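Local structure of similar to hydroxylamine oxidoreductase (Kuenenia stuttgartiensis, 6H5L) at the interface of chains A and B. The protein forms a multi-haem c-type cytochrome subunit of a 60-haem reductase complex from an anammox bacterium. Numbering follows the deposited sequence. Chains: chain A/B, Similar to hydroxylamine oxidoreductase.

Contact 1: the interface of chains A and B. Residues chain A 50, 194, 197-198, 201; chain B 362, 365, 369, 475, 483.
A:His197 points its imidazole at B:Tyr362, with B:Thr475 on one face and B:Ser365 and B:Ser483 beside it. Its CG lies anti to the backbone N (chi1 169°), which sends the ring away from helix 197-202 towards chain B. CB of A:His197 is 4.2 Å from OG of B:Ser483, and CG lies near the B:Thr475 methyl. ND1 of A:His197 reaches CB of B:Ser365 at 3.8 Å, while CD2 lies near B:Ser483 OG. The methyl CG2 of B:Thr475 sits over the centre of the imidazole, a CH-pi contact. At the tip, the CE1-NE2 edge is turned to the phenol of B:Tyr362 near CE1 and CZ, the ring planes 73° apart, with B:Tyr362 CD1 in the imidazole plane. NE2 of A:His197 donates a weak hydrogen bond to OH of B:Tyr362 (3.1 Å, 148° at H). OH of B:Tyr362 donates to the backbone O of B:Thr475 at 2.6 Å, which probably helps to orient this acceptor. A phenylalanine in place of B:Tyr362 would probably leave the NE2 N-H without this acceptor and the B:Thr475 carbonyl without this donor. On the same side of the phenol as the imidazole, nearer its CB end, CD1 of A:Leu50 packs against CD1 of B:Tyr362 at 3.4 Å. Water 1 joins A:Leu50 N to B:Ser365 OG, and water 2 joins A:Gly198 N to B:Ser483 OG. A:His197 opens helix 197-202, which carries most of a haem-binding CXXCH motif, and B:Tyr362 lines a haem c pocket, so the site probably helps to hold haem-bearing regions of neighbouring subunits in register.

Contact 2: the interface of chains A and B. Residues chain A 227, 230-231; chain B 246, 251, 255.
A:Glu227 and B:Lys255 meet nearly perpendicular, through the carboxylate carbon of one and the aliphatic chain of the other. CD of A:Glu227 lies 3.5 Å from CD of B:Lys255. The glutamate chain bends at chi2 (78°), which lays its CB, CG and CD against the lysine methylenes. The charged ends do not touch directly: OE2 of A:Glu227 and NZ of B:Lys255 stay 4.1 Å apart. Water 3 spans them instead, 2.7 Å from the carboxylate OE1 of A:Glu227 and 2.5 Å from the ammonium NZ of B:Lys255. Their opposite charges would still be expected to attract across this distance.

A second near-perpendicular meeting pairs A:Met230 with B:Lys251. The thioether chain of A:Met230 turns at chi3 (-45°) and brings its terminal methyl CE to 3.7 Å from CE of B:Lys251. The same lysine also packs its CD against CB of A:Glu227, so its aliphatic stretch serves both chain A residues. Its NZ forms a salt bridge within chain B, to the carboxylate OE1 of B:Glu246, which probably helps to steer the bent chain. A:Thr231 runs past B:Lys251 in the opposite direction, with OG1 beside the lysine CG. A:Met230 and A:Thr231 are the two variable residues of a haem-binding CXXCH motif, so the motif itself contributes to the subunit interface. The hydroxyl OG1 of A:Thr231 donates a hydrogen bond of 3.0 Å to the backbone O of B:Glu246, approaching from above the carbonyl plane, 40° out of it.

Contact 1: the interface of chains A and B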
loop_
_atom_site.group_PDB
_atom_site.type_symbol
_atom_site.label_atom_id
_atom_site.label_comp_id
_atom_site.label_asym_id
_atom_site.label_seq_id
_atom_site.Cartn_x
_atom_site.Cartn_y
_atom_site.Cartn_z
ATOM N N LEU A 50 -8.604 -37.289 -36.812
ATOM C CA LEU A 50 -7.920 -36.150 -36.211
ATOM C C LEU A 50 -6.645 -35.756 -36.944
ATOM O O LEU A 50 -6.029 -34.749 -36.575
ATOM C CB LEU A 50 -7.601 -36.450 -34.750
ATOM C CG LEU A 50 -8.807 -36.531 -33.815
ATOM C CD1 LEU A 50 -8.489 -37.419 -32.628
ATOM C CD2 LEU A 50 -9.209 -35.138 -33.353
ATOM N N TYR A 194 -7.404 -47.054 -35.245
ATOM C CA TYR A 194 -7.655 -46.101 -34.172
ATOM C C TYR A 194 -7.115 -46.557 -32.826
ATOM O O TYR A 194 -7.185 -45.790 -31.859
ATOM C CB TYR A 194 -9.152 -45.810 -34.074
ATOM C CG TYR A 194 -9.630 -44.885 -35.167
ATOM C CD1 TYR A 194 -9.586 -43.507 -35.002
ATOM C CD2 TYR A 194 -10.106 -45.388 -36.371
ATOM C CE1 TYR A 194 -10.013 -42.654 -36.003
ATOM C CE2 TYR A 194 -10.535 -44.544 -37.376
ATOM C CZ TYR A 194 -10.487 -43.179 -37.186
ATOM O OH TYR A 194 -10.914 -42.340 -38.188
ATOM N N HIS A 197 -4.405 -44.153 -31.686
ATOM C CA HIS A 197 -4.895 -42.794 -31.461
ATOM C C HIS A 197 -3.828 -41.917 -30.821
ATOM O O HIS A 197 -3.586 -40.788 -31.263
ATOM C CB HIS A 197 -6.151 -42.846 -30.586
ATOM C CG HIS A 197 -6.596 -41.513 -30.069
ATOM N ND1 HIS A 197 -7.522 -40.731 -30.726
ATOM C CD2 HIS A 197 -6.256 -40.832 -28.949
ATOM C CE1 HIS A 197 -7.728 -39.624 -30.037
ATOM N NE2 HIS A 197 -6.972 -39.658 -28.955
ATOM N N GLY A 198 -3.187 -42.417 -29.763
ATOM C CA GLY A 198 -2.143 -41.655 -29.106
ATOM C C GLY A 198 -0.913 -41.438 -29.961
ATOM O O GLY A 198 -0.175 -40.474 -29.733
ATOM N N MET A 201 -1.408 -38.406 -32.136
ATOM C CA MET A 201 -1.530 -37.248 -31.260
ATOM C C MET A 201 -0.189 -36.824 -30.676
ATOM O O MET A 201 0.038 -35.627 -30.469
ATOM C CB MET A 201 -2.519 -37.565 -30.137
ATOM C CG MET A 201 -3.037 -36.362 -29.371
ATOM S SD MET A 201 -4.431 -36.814 -28.319
ATOM C CE MET A 201 -4.662 -35.302 -27.389
ATOM N N TYR B 362 -12.876 -35.600 -32.271
ATOM C CA TYR B 362 -12.107 -36.273 -31.231
ATOM C C TYR B 362 -12.940 -37.338 -30.529
ATOM O O TYR B 362 -12.490 -38.476 -30.359
ATOM C CB TYR B 362 -11.569 -35.268 -30.212
ATOM C CG TYR B 362 -10.604 -35.927 -29.260
ATOM C CD1 TYR B 362 -9.261 -36.043 -29.582
ATOM C CD2 TYR B 362 -11.040 -36.474 -28.060
ATOM C CE1 TYR B 362 -8.374 -36.665 -28.733
ATOM C CE2 TYR B 362 -10.160 -37.100 -27.203
ATOM C CZ TYR B 362 -8.828 -37.191 -27.545
ATOM O OH TYR B 362 -7.939 -37.812 -26.702
ATOM N N SER B 365 -13.309 -40.299 -32.410
ATOM C CA SER B 365 -12.115 -41.136 -32.335
ATOM C C SER B 365 -12.090 -41.947 -31.045
ATOM O O SER B 365 -11.580 -43.073 -31.032
ATOM C CB SER B 365 -10.859 -40.278 -32.446
ATOM O OG SER B 365 -10.834 -39.559 -33.667
ATOM N N PHE B 369 -11.690 -45.938 -31.040
ATOM C CA PHE B 369 -10.731 -46.650 -30.202
ATOM C C PHE B 369 -11.422 -47.724 -29.374
ATOM O O PHE B 369 -10.891 -48.829 -29.208
ATOM C CB PHE B 369 -9.987 -45.669 -29.295
ATOM C CG PHE B 369 -9.079 -46.335 -28.297
ATOM C CD1 PHE B 369 -7.771 -46.651 -28.631
ATOM C CD2 PHE B 369 -9.534 -46.646 -27.024
ATOM C CE1 PHE B 369 -6.935 -47.265 -27.716
ATOM C CE2 PHE B 369 -8.704 -47.262 -26.109
ATOM C CZ PHE B 369 -7.403 -47.570 -26.453
ATOM N N THR B 475 -7.593 -42.100 -23.876
ATOM C CA THR B 475 -8.201 -41.555 -25.085
ATOM C C THR B 475 -9.298 -40.552 -24.748
ATOM O O THR B 475 -9.406 -39.501 -25.391
ATOM C CB THR B 475 -8.758 -42.686 -25.953
ATOM O OG1 THR B 475 -7.705 -43.600 -26.280
ATOM C CG2 THR B 475 -9.360 -42.134 -27.239
ATOM N N SER B 483 -3.119 -43.448 -23.536
ATOM C CA SER B 483 -3.940 -44.096 -24.553
ATOM C C SER B 483 -3.193 -45.248 -25.217
ATOM O O SER B 483 -3.718 -46.362 -25.328
ATOM C CB SER B 483 -4.387 -43.068 -25.592
ATOM O OG SER B 483 -5.218 -43.661 -26.574
HETATM O O HOH W 1 -8.634 -39.643 -35.120
HETATM O O HOH W 2 -3.569 -44.655 -28.776
#

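Contact 2: the interface of chains A and B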
loop_
_atom_site.group_PDB
_atom_site.type_symbol
_atom_site.label_atom_id
_atom_site.label_comp_id
_atom_site.label_asym_id
_atom_site.label_seq_id
_atom_site.Cartn_x
_atom_site.Cartn_y
_atom_site.Cartn_z
ATOM N N GLU A 227 6.609 -28.363 -17.636
ATOM C CA GLU A 227 5.345 -29.072 -17.809
ATOM C C GLU A 227 4.847 -29.047 -19.249
ATOM O O GLU A 227 3.989 -29.861 -19.608
ATOM C CB GLU A 227 4.277 -28.488 -16.880
ATOM C CG GLU A 227 4.416 -28.882 -15.410
ATOM C CD GLU A 227 5.501 -28.108 -14.680
ATOM O OE1 GLU A 227 5.705 -28.362 -13.473
ATOM O OE2 GLU A 227 6.146 -27.242 -15.307
ATOM N N MET A 230 5.701 -32.463 -20.845
ATOM C CA MET A 230 5.435 -33.699 -20.121
ATOM C C MET A 230 4.203 -34.444 -20.622
ATOM O O MET A 230 4.036 -35.623 -20.289
ATOM C CB MET A 230 5.302 -33.403 -18.624
ATOM C CG MET A 230 6.449 -32.569 -18.075
ATOM S SD MET A 230 6.624 -32.687 -16.285
ATOM C CE MET A 230 4.919 -32.522 -15.772
ATOM N N THR A 231 3.338 -33.797 -21.406
ATOM C CA THR A 231 2.202 -34.512 -21.979
ATOM C C THR A 231 2.658 -35.567 -22.981
ATOM O O THR A 231 2.041 -36.634 -23.084
ATOM C CB THR A 231 1.235 -33.521 -22.631
ATOM O OG1 THR A 231 0.727 -32.626 -21.633
ATOM C CG2 THR A 231 0.065 -34.245 -23.284
ATOM N N GLU B 246 -2.009 -35.323 -16.674
ATOM C CA GLU B 246 -0.931 -35.252 -17.648
ATOM C C GLU B 246 -1.405 -34.823 -19.029
ATOM O O GLU B 246 -0.592 -34.779 -19.959
ATOM C CB GLU B 246 -0.212 -36.601 -17.739
ATOM C CG GLU B 246 0.296 -37.105 -16.399
ATOM C CD GLU B 246 1.093 -36.056 -15.647
ATOM O OE1 GLU B 246 1.963 -35.407 -16.266
ATOM O OE2 GLU B 246 0.848 -35.875 -14.437
ATOM N N LYS B 251 -2.175 -30.060 -17.442
ATOM C CA LYS B 251 -0.916 -29.328 -17.351
ATOM C C LYS B 251 -1.157 -27.825 -17.290
ATOM O O LYS B 251 -0.471 -27.108 -16.552
ATOM C CB LYS B 251 -0.014 -29.679 -18.535
ATOM C CG LYS B 251 0.662 -31.034 -18.414
ATOM C CD LYS B 251 1.522 -31.090 -17.163
ATOM C CE LYS B 251 1.225 -32.334 -16.348
ATOM N NZ LYS B 251 1.768 -32.237 -14.966
ATOM N N LYS B 255 -0.386 -25.360 -13.923
ATOM C CA LYS B 255 0.520 -24.228 -14.056
ATOM C C LYS B 255 -0.187 -22.878 -14.059
ATOM O O LYS B 255 0.485 -21.848 -13.946
ATOM C CB LYS B 255 1.360 -24.374 -15.330
ATOM C CG LYS B 255 2.303 -25.568 -15.311
ATOM C CD LYS B 255 3.161 -25.582 -14.049
ATOM C CE LYS B 255 4.110 -24.390 -13.993
ATOM N NZ LYS B 255 4.888 -24.353 -12.722
HETATM O O HOH W 3 5.724 -26.399 -11.643
#

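Contact 1 and contact 2 belong to one interface, with the centres of their C-alpha atoms about 19 Å apart. No residue or secondary-structure element given is common to both: on chain A they use mainly helix 197-202 and the 3-10 helix 226-229 with the loop after it, and on chain B mainly helices 356-389, 455-476 and 480-513 as against helix 248-256. In contact 2 CXXCH residues themselves touch chain B; in contact 1 A:His197, just ahead of another such motif, leads. Chain B helices 248-256 and 356-389 line the same haem c pocket. The pair therefore probably fixes the relative placement of haems across subunits.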